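Local structure of copper-containing nitrite reductase (Thermus scotoductus, 6HBE) at residues 142-147 and 223-229. The protein probably reduces nitrite to nitric oxide at copper centres, drawing electrons from a cytochrome c, and works as a homotrimer. Residues are numbered along the deposited sequence; the frame is centred on the assembly and turned at random.
Sequences YRMERE and EYMYYQG
Y142, the N-cap residue of helix 143-148, turns an edge of its ring toward the face of Y226 in a tilted edge-to-face pair, planes at 51°, with Y142 CD1 lying 3.4 Å above the plane of the Y226 ring and over its centre. The far end of the Y142 ring carries on past this partner, and its OH donates to the carbonyl O of G229 (2.7 Å), in the carbonyl plane on a lone pair, at the end of the type II turn that follows strand 222-227. The phenol of Y226 points the other way, to the start of the helix, where its OH accepts the backbone N-H of R143 (N to OH 2.9 Å, 150° at the hydrogen). E252 on neighbouring strand 248-254 also bonds the Y226 OH, and takes the next amide, that of M144. A phenylalanine in place of Y226 would keep the ring for Y142 but would probably leave the R143 amide without its acceptor and E252 without one partner. The side chain of R143 crosses that of Y224 at about a right angle. Its CG is anti to the backbone N (chi1 177°), and the extended chain beyond lays CD over the Y224 face, 4.0 Å from the ring centroid, a CH-pi contact. E147 meets the end of that phenol: Y224 OH donates to the syn lone pair of E147 OE1 (2.7 Å), while R143 NE forms a salt bridge with E147 OE2 (3.0 Å) from above the carboxylate plane. At the edge of the Y224 ring lies M144, whose CE rests against the carboxylate of E223, which is salt-bridged to R254. Two phenols thus dock the helix on its sheet: Y226 satisfies a first-turn amide, and Y224 on OE1, with the guanidinium on OE2, is likely to limit rotation of the E147 carboxylate.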
loop_
_atom_site.group_PDB
_atom_site.type_symbol
_atom_site.label_atom_id
_atom_site.label_comp_id
_atom_site.label_asym_id
_atom_site.label_seq_id
_atom_site.Cartn_x
_atom_site.Cartn_y
_atom_site.Cartn_z
ATOM N N TYR C 142 -29.432 18.570 0.440
ATOM C CA TYR C 142 -28.297 18.524 1.379
ATOM C C TYR C 142 -28.412 19.695 2.371
ATOM O O TYR C 142 -29.081 20.707 2.092
ATOM C CB TYR C 142 -26.939 18.572 0.611
ATOM C CG TYR C 142 -26.661 17.342 -0.267
ATOM C CD1 TYR C 142 -26.265 16.117 0.297
ATOM C CD2 TYR C 142 -26.776 17.414 -1.649
ATOM C CE1 TYR C 142 -26.016 15.001 -0.511
ATOM C CE2 TYR C 142 -26.531 16.312 -2.462
ATOM C CZ TYR C 142 -26.149 15.108 -1.902
ATOM O OH TYR C 142 -25.924 14.028 -2.738
ATOM N N ARG C 143 -27.776 19.560 3.529
ATOM C CA ARG C 143 -27.989 20.483 4.640
ATOM C C ARG C 143 -27.659 21.962 4.359
ATOM O O ARG C 143 -28.455 22.848 4.739
ATOM C CB ARG C 143 -27.268 19.963 5.882
ATOM C CG ARG C 143 -27.345 20.864 7.095
ATOM C CD ARG C 143 -26.943 20.120 8.350
ATOM N NE ARG C 143 -26.444 21.036 9.355
ATOM C CZ ARG C 143 -25.930 20.670 10.518
ATOM N NH1 ARG C 143 -25.878 19.388 10.861
ATOM N NH2 ARG C 143 -25.466 21.601 11.342
ATOM N N MET C 144 -26.525 22.251 3.703
ATOM C CA MET C 144 -26.145 23.638 3.407
ATOM C C MET C 144 -27.082 24.290 2.371
ATOM O O MET C 144 -27.338 25.491 2.438
ATOM C CB MET C 144 -24.678 23.772 2.949
ATOM C CG MET C 144 -24.159 25.226 2.929
ATOM S SD MET C 144 -22.385 25.367 2.519
ATOM C CE MET C 144 -21.655 24.862 4.082
ATOM N N GLU C 145 -27.579 23.524 1.403
ATOM C CA GLU C 145 -28.609 24.048 0.483
ATOM C C GLU C 145 -29.889 24.399 1.250
ATOM O O GLU C 145 -30.440 25.482 1.072
ATOM C CB GLU C 145 -28.933 23.067 -0.645
ATOM C CG GLU C 145 -30.109 23.514 -1.534
ATOM C CD GLU C 145 -30.138 22.890 -2.932
ATOM O OE1 GLU C 145 -29.257 22.078 -3.309
ATOM O OE2 GLU C 145 -31.070 23.239 -3.687
ATOM N N ARG C 146 -30.340 23.505 2.112
ATOM C CA ARG C 146 -31.542 23.757 2.917
ATOM C C ARG C 146 -31.351 25.028 3.747
ATOM O O ARG C 146 -32.161 25.955 3.641
ATOM C CB ARG C 146 -31.890 22.559 3.812
ATOM C CG ARG C 146 -33.131 22.785 4.677
ATOM C CD ARG C 146 -33.576 21.572 5.498
ATOM N NE ARG C 146 -32.608 21.179 6.534
ATOM C CZ ARG C 146 -31.788 20.120 6.515
ATOM N NH1 ARG C 146 -31.750 19.259 5.498
ATOM N NH2 ARG C 146 -30.971 19.923 7.548
ATOM N N GLU C 147 -30.269 25.071 4.531
ATOM C CA GLU C 147 -29.930 26.225 5.388
ATOM C C GLU C 147 -29.788 27.567 4.671
ATOM O O GLU C 147 -30.202 28.585 5.216
ATOM C CB GLU C 147 -28.654 25.956 6.222
ATOM C CG GLU C 147 -28.841 24.901 7.324
ATOM C CD GLU C 147 -27.541 24.489 8.010
ATOM O OE1 GLU C 147 -26.440 24.822 7.531
ATOM O OE2 GLU C 147 -27.598 23.839 9.052
ATOM N N GLU C 223 -17.361 21.663 5.884
ATOM C CA GLU C 223 -18.439 21.877 6.849
ATOM C C GLU C 223 -19.316 20.637 7.010
ATOM O O GLU C 223 -19.573 20.191 8.143
ATOM C CB GLU C 223 -19.262 23.100 6.458
ATOM C CG GLU C 223 -18.358 24.330 6.235
ATOM C CD GLU C 223 -19.091 25.639 6.237
ATOM O OE1 GLU C 223 -19.930 25.841 7.141
ATOM O OE2 GLU C 223 -18.822 26.462 5.336
ATOM N N TYR C 224 -19.790 20.102 5.885
ATOM C CA TYR C 224 -20.644 18.903 5.875
ATOM C C TYR C 224 -20.166 17.949 4.783
ATOM O O TYR C 224 -19.901 18.387 3.688
ATOM C CB TYR C 224 -22.110 19.263 5.577
ATOM C CG TYR C 224 -22.713 20.366 6.430
ATOM C CD1 TYR C 224 -22.654 20.322 7.825
ATOM C CD2 TYR C 224 -23.399 21.439 5.833
ATOM C CE1 TYR C 224 -23.209 21.343 8.615
ATOM C CE2 TYR C 224 -23.963 22.470 6.614
ATOM C CZ TYR C 224 -23.861 22.418 7.999
ATOM O OH TYR C 224 -24.435 23.426 8.759
ATOM N N MET C 225 -20.111 16.652 5.075
ATOM C CA MET C 225 -19.784 15.624 4.090
ATOM C C MET C 225 -20.775 14.469 4.197
ATOM O O MET C 225 -21.251 14.173 5.267
ATOM C CB MET C 225 -18.367 15.074 4.290
ATOM C CG MET C 225 -17.329 16.095 4.673
ATOM S SD MET C 225 -15.620 15.545 4.502
ATOM C CE MET C 225 -15.618 14.099 5.548
ATOM N N TYR C 226 -21.025 13.802 3.076
ATOM C CA TYR C 226 -21.985 12.710 3.001
ATOM C C TYR C 226 -21.317 11.493 2.377
ATOM O O TYR C 226 -20.981 11.511 1.189
ATOM C CB TYR C 226 -23.210 13.159 2.192
ATOM C CG TYR C 226 -23.767 14.483 2.678
ATOM C CD1 TYR C 226 -23.296 15.695 2.163
ATOM C CD2 TYR C 226 -24.754 14.529 3.664
ATOM C CE1 TYR C 226 -23.793 16.917 2.626
ATOM C CE2 TYR C 226 -25.255 15.739 4.126
ATOM C CZ TYR C 226 -24.787 16.924 3.611
ATOM O OH TYR C 226 -25.281 18.129 4.066
ATOM N N TYR C 227 -21.114 10.446 3.164
ATOM C CA TYR C 227 -20.486 9.213 2.665
ATOM C C TYR C 227 -21.394 8.527 1.617
ATOM O O TYR C 227 -22.611 8.387 1.835
ATOM C CB TYR C 227 -20.111 8.270 3.799
ATOM C CG TYR C 227 -19.329 6.993 3.405
ATOM C CD1 TYR C 227 -18.099 7.054 2.737
ATOM C CD2 TYR C 227 -19.814 5.730 3.736
ATOM C CE1 TYR C 227 -17.397 5.888 2.402
ATOM C CE2 TYR C 227 -19.122 4.559 3.425
ATOM C CZ TYR C 227 -17.908 4.633 2.759
ATOM O OH TYR C 227 -17.266 3.429 2.444
ATOM N N GLN C 228 -20.781 8.190 0.481
ATOM C CA GLN C 228 -21.429 7.700 -0.755
ATOM C C GLN C 228 -22.277 8.758 -1.479
ATOM O O GLN C 228 -22.942 8.438 -2.465
ATOM C CB GLN C 228 -22.280 6.456 -0.484
ATOM C CG GLN C 228 -21.511 5.358 0.275
ATOM C CD GLN C 228 -20.634 4.518 -0.651
ATOM O OE1 GLN C 228 -21.058 4.147 -1.743
ATOM N NE2 GLN C 228 -19.444 4.167 -0.191
ATOM N N GLY C 229 -22.249 9.999 -1.014
ATOM C CA GLY C 229 -23.203 11.026 -1.479
ATOM C C GLY C 229 -24.648 10.912 -0.962
ATOM O O GLY C 229 -25.519 11.694 -1.403
#